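Local structure of pseudoperoxidase (5VIA) at the protoporphyrin IX containing Fe site. The protein binds a haem b in a peroxidase-family fold, as a pseudoperoxidase whose iron carries protein ligands on both faces, so that classical peroxidase activity is unlikely. Sequence-based numbering; all coordinates share one arbitrary frame.

The protoporphyrin IX containing Fe site. Residues 35-36, 39, 42, 56, 58-60, 137, 141, 155-156, 158-159, 162-165, 168-169, 176, 240, 243, 277. With HEM (protoporphyrin IX containing Fe), chain B.
Propionate oxygen O1A of HEM accepts two good hydrogen bonds. One comes from the backbone N of His165 and is nearly straight. The other comes from the Ser169 hydroxyl, with OG 2.5 Å from O1A and set beside its own backbone N. The sister oxygen O2A takes the ring N-H of His165, ND1 to O2A 2.7 Å, almost in the imidazole plane. Thr36 OG1 donates to O1D of the second propionate, and Glu163 N to O2D. A water joins O2A and O1D and is shared with Arg39 NE, so the guanidinium reaches the propionates indirectly. Arg39 lies along the same haem face as Cys60, its chain bent at chi3. Its NH1 meets Cys60 O at 2.7 Å, in the guanidinium plane, which probably helps to hold the loop carrying Cys60.

The iron is near octahedral. His159 NE2, the proximal ligand, is 2.3 Å from HEM FE. Cys60 SG is 2.5 Å from HEM FE on the opposite face, at 172° to NE2. The Cys60 chi1 of 63° puts SG in the crowded position between the backbone N and the carbonyl carbon. His159 ND1 donates to Glu243 OE1 at 2.6 Å. Glu243 OE1 lies in the imidazole plane, but the N-H reaches it from above the carboxylate plane. This helps to fix the imidazole's rotation and may give it some imidazolate character. His176 brings CE1 over the centre of the His159 ring and meets pyrrole A edge to face. On the Cys60 side, the Phe42 ring stacks on pyrrole C of HEM, its plane 3° from parallel.

The protein buries the haem almost completely. Cys60 fills the distal position where a peroxidase would bind peroxide, which probably explains the pseudoperoxidase character.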
# COMPACT_ATOMS: atom_id res chain seq x y z
N ALA A 35 -4.36 0.90 7.95
CA ALA A 35 -3.78 1.38 6.70
C ALA A 35 -2.26 1.12 6.64
O ALA A 35 -1.72 0.81 5.57
CB ALA A 35 -4.11 2.84 6.48
N THR A 36 -1.57 1.25 7.77
CA THR A 36 -0.14 0.97 7.76
C THR A 36 0.13 -0.51 7.42
O THR A 36 1.12 -0.83 6.73
CB THR A 36 0.54 1.35 9.08
OG1 THR A 36 0.01 2.61 9.55
CG2 THR A 36 2.05 1.47 8.87
N ARG A 39 -0.11 -0.73 3.72
CA ARG A 39 1.12 -0.22 3.13
C ARG A 39 2.23 -1.27 3.21
O ARG A 39 2.99 -1.45 2.27
CB ARG A 39 1.60 1.07 3.81
CG ARG A 39 2.99 1.45 3.31
CD ARG A 39 3.38 2.89 3.60
NE ARG A 39 3.83 3.07 4.95
CZ ARG A 39 5.10 2.96 5.35
NH1 ARG A 39 6.05 2.65 4.49
NH2 ARG A 39 5.39 3.15 6.62
N PHE A 42 2.66 -3.65 0.38
CA PHE A 42 3.40 -3.03 -0.71
C PHE A 42 4.90 -2.92 -0.40
O PHE A 42 5.74 -3.24 -1.26
CB PHE A 42 2.82 -1.65 -1.09
CG PHE A 42 3.70 -0.87 -2.03
CD1 PHE A 42 4.07 -1.39 -3.27
CD2 PHE A 42 4.16 0.40 -1.69
CE1 PHE A 42 4.89 -0.67 -4.14
CE2 PHE A 42 4.97 1.12 -2.54
CZ PHE A 42 5.34 0.58 -3.77
N VAL A 56 10.06 8.87 -0.11
CA VAL A 56 8.68 8.84 -0.63
C VAL A 56 8.54 9.58 -1.95
O VAL A 56 7.50 9.48 -2.62
CB VAL A 56 7.64 9.37 0.40
CG1 VAL A 56 7.66 8.54 1.67
CG2 VAL A 56 7.88 10.86 0.71
N GLU A 58 9.93 8.54 -4.33
CA GLU A 58 9.81 7.36 -5.20
C GLU A 58 8.52 6.58 -4.93
O GLU A 58 7.69 6.42 -5.83
CB GLU A 58 11.03 6.44 -5.07
CG GLU A 58 11.02 5.26 -6.05
CD GLU A 58 12.29 4.42 -5.95
OE1 GLU A 58 12.41 3.68 -4.95
OE2 GLU A 58 13.15 4.51 -6.85
N SER A 59 8.37 6.08 -3.70
CA SER A 59 7.15 5.41 -3.28
C SER A 59 7.18 5.28 -1.77
O SER A 59 8.18 5.64 -1.15
CB SER A 59 7.04 4.01 -3.89
OG SER A 59 7.88 3.11 -3.19
N CYS A 60 6.11 4.75 -1.18
CA CYS A 60 6.10 4.56 0.26
C CYS A 60 6.68 3.21 0.68
O CYS A 60 6.49 2.77 1.82
CB CYS A 60 4.69 4.72 0.83
SG CYS A 60 3.54 3.49 0.21
N ILE A 137 6.65 5.31 -11.35
CA ILE A 137 5.57 4.55 -10.74
C ILE A 137 5.15 3.29 -11.55
O ILE A 137 5.02 2.21 -10.97
CB ILE A 137 4.37 5.46 -10.39
CG1 ILE A 137 4.77 6.41 -9.25
CG2 ILE A 137 3.14 4.64 -10.00
CD1 ILE A 137 3.66 7.39 -8.81
N LEU A 141 5.17 -0.56 -10.15
CA LEU A 141 3.91 -1.26 -9.96
C LEU A 141 3.75 -2.48 -10.88
O LEU A 141 3.27 -3.53 -10.46
CB LEU A 141 2.72 -0.31 -10.12
CG LEU A 141 2.63 0.84 -9.09
CD1 LEU A 141 1.34 1.62 -9.26
CD2 LEU A 141 2.75 0.33 -7.66
N LEU A 155 -4.53 -0.29 -7.81
CA LEU A 155 -3.84 -0.49 -6.54
C LEU A 155 -3.67 0.84 -5.81
O LEU A 155 -3.59 0.87 -4.58
CB LEU A 155 -2.48 -1.12 -6.82
CG LEU A 155 -1.80 -2.05 -5.82
CD1 LEU A 155 -2.78 -2.99 -5.06
CD2 LEU A 155 -0.77 -2.86 -6.60
N LEU A 156 -3.61 1.93 -6.56
CA LEU A 156 -3.33 3.23 -5.94
C LEU A 156 -4.49 3.78 -5.10
O LEU A 156 -4.31 4.74 -4.34
CB LEU A 156 -2.82 4.24 -6.98
CG LEU A 156 -1.37 3.99 -7.41
CD1 LEU A 156 -0.98 4.90 -8.54
CD2 LEU A 156 -0.40 4.18 -6.25
N CYS A 158 -5.44 2.52 -2.56
CA CYS A 158 -5.02 2.39 -1.17
C CYS A 158 -4.68 3.75 -0.59
O CYS A 158 -4.66 3.92 0.62
CB CYS A 158 -3.82 1.46 -1.01
SG CYS A 158 -4.20 -0.29 -1.32
N HIS A 159 -4.40 4.73 -1.45
CA HIS A 159 -4.15 6.10 -0.98
C HIS A 159 -5.41 6.82 -0.51
O HIS A 159 -5.36 7.96 -0.03
CB HIS A 159 -3.47 6.91 -2.08
CG HIS A 159 -2.01 6.61 -2.22
ND1 HIS A 159 -1.24 7.15 -3.23
CD2 HIS A 159 -1.19 5.85 -1.47
CE1 HIS A 159 0.01 6.73 -3.09
NE2 HIS A 159 0.06 5.94 -2.04
N GLY A 162 -5.41 6.01 5.30
CA GLY A 162 -4.13 6.28 5.93
C GLY A 162 -3.77 7.75 6.00
O GLY A 162 -4.58 8.61 5.65
N GLU A 163 -2.56 8.04 6.45
CA GLU A 163 -2.10 9.42 6.52
C GLU A 163 -0.58 9.51 6.46
O GLU A 163 0.12 8.49 6.41
CB GLU A 163 -2.61 10.08 7.80
CG GLU A 163 -2.36 9.27 9.05
CD GLU A 163 -3.06 9.85 10.26
OE1 GLU A 163 -2.69 10.95 10.71
OE2 GLU A 163 -4.00 9.22 10.76
N PHE A 164 -0.09 10.74 6.49
CA PHE A 164 1.35 11.02 6.44
C PHE A 164 1.98 11.01 7.83
O PHE A 164 1.34 11.40 8.81
CB PHE A 164 1.57 12.37 5.75
CG PHE A 164 1.40 12.31 4.26
CD1 PHE A 164 0.16 12.02 3.69
CD2 PHE A 164 2.48 12.51 3.42
CE1 PHE A 164 -0.00 11.94 2.31
CE2 PHE A 164 2.33 12.43 2.03
CZ PHE A 164 1.08 12.15 1.48
N HIS A 165 3.23 10.56 7.92
CA HIS A 165 3.93 10.52 9.20
C HIS A 165 5.28 11.25 9.14
O HIS A 165 5.95 11.27 8.10
CB HIS A 165 4.14 9.07 9.66
CG HIS A 165 2.87 8.29 9.74
ND1 HIS A 165 2.22 7.81 8.62
CD2 HIS A 165 2.11 7.92 10.80
CE1 HIS A 165 1.13 7.16 8.99
NE2 HIS A 165 1.03 7.22 10.31
N VAL A 168 8.35 9.19 8.11
CA VAL A 168 8.25 8.57 6.79
C VAL A 168 8.37 9.62 5.69
O VAL A 168 9.37 9.68 4.98
CB VAL A 168 6.93 7.80 6.66
CG1 VAL A 168 6.83 7.11 5.28
CG2 VAL A 168 6.80 6.79 7.79
N SER A 169 7.36 10.48 5.56
CA SER A 169 7.40 11.55 4.57
C SER A 169 8.03 12.83 5.10
O SER A 169 8.50 13.66 4.33
CB SER A 169 5.99 11.85 4.06
OG SER A 169 5.43 10.70 3.47
N HIS A 176 -3.82 11.80 1.65
CA HIS A 176 -3.86 11.98 0.21
C HIS A 176 -5.16 12.66 -0.25
O HIS A 176 -5.15 13.47 -1.19
CB HIS A 176 -3.72 10.64 -0.51
CG HIS A 176 -2.32 10.11 -0.55
ND1 HIS A 176 -1.88 9.09 0.26
CD2 HIS A 176 -1.27 10.46 -1.33
CE1 HIS A 176 -0.62 8.83 -0.01
NE2 HIS A 176 -0.22 9.65 -0.97
N ASN A 240 2.11 12.85 -4.41
CA ASN A 240 3.35 12.92 -5.20
C ASN A 240 3.11 13.57 -6.56
O ASN A 240 2.09 13.31 -7.20
CB ASN A 240 3.89 11.49 -5.44
CG ASN A 240 4.76 11.00 -4.32
OD1 ASN A 240 4.28 10.70 -3.23
ND2 ASN A 240 6.07 10.89 -4.57
N GLU A 243 2.36 10.95 -9.16
CA GLU A 243 0.99 10.43 -9.18
C GLU A 243 0.07 11.35 -9.99
O GLU A 243 -0.86 10.88 -10.66
CB GLU A 243 0.47 10.28 -7.75
CG GLU A 243 0.19 8.86 -7.30
CD GLU A 243 -0.09 8.75 -5.81
OE1 GLU A 243 -1.25 8.45 -5.43
OE2 GLU A 243 0.87 8.94 -5.03
N MET A 277 0.04 -8.79 -6.16
CA MET A 277 1.09 -8.16 -5.36
C MET A 277 1.53 -9.03 -4.20
O MET A 277 2.73 -9.21 -3.98
CB MET A 277 0.62 -6.79 -4.84
CG MET A 277 1.71 -6.07 -4.06
SD MET A 277 1.17 -4.48 -3.42
CE MET A 277 -0.04 -5.02 -2.21
CHA HEM B . 1.10 6.13 2.22
CHB HEM B . 3.36 7.57 -1.85
CHC HEM B . 2.40 3.19 -3.73
CHD HEM B . -0.47 2.07 0.04
C1A HEM B . 1.85 6.84 1.31
C2A HEM B . 2.53 8.08 1.60
C3A HEM B . 3.15 8.48 0.50
C4A HEM B . 2.89 7.50 -0.55
CMA HEM B . 4.00 9.76 0.35
CAA HEM B . 2.55 8.78 2.98
CBA HEM B . 3.55 7.94 3.80
CGA HEM B . 3.73 8.45 5.21
O1A HEM B . 4.19 9.60 5.38
O2A HEM B . 3.45 7.68 6.17
C1B HEM B . 3.34 6.50 -2.73
C2B HEM B . 3.89 6.46 -4.06
C3B HEM B . 3.66 5.25 -4.59
C4B HEM B . 2.89 4.48 -3.62
CMB HEM B . 4.67 7.61 -4.73
CAB HEM B . 4.12 4.83 -6.01
CBB HEM B . 4.37 3.56 -6.34
C1C HEM B . 1.54 2.51 -2.90
C2C HEM B . 0.96 1.18 -3.13
C3C HEM B . 0.16 0.88 -2.07
C4C HEM B . 0.22 2.00 -1.15
CMC HEM B . 1.26 0.32 -4.39
CAC HEM B . -0.69 -0.36 -1.72
CBC HEM B . -0.66 -1.50 -2.43
C1D HEM B . -0.34 3.06 0.98
C2D HEM B . -1.05 3.12 2.24
C3D HEM B . -0.56 4.39 2.92
C4D HEM B . 0.40 4.97 2.00
CMD HEM B . -2.09 2.11 2.78
CAD HEM B . -0.99 4.93 4.32
CBD HEM B . -0.03 4.25 5.31
CGD HEM B . -0.28 4.70 6.73
O1D HEM B . 0.56 4.38 7.62
O2D HEM B . -1.32 5.37 6.95
NA HEM B . 2.09 6.51 -0.02
NB HEM B . 2.72 5.29 -2.49
NC HEM B . 1.06 2.98 -1.67
ND HEM B . 0.49 4.17 0.87
FE HEM B . 1.65 4.75 -0.81
O HOH W 1 3.03 4.93 7.09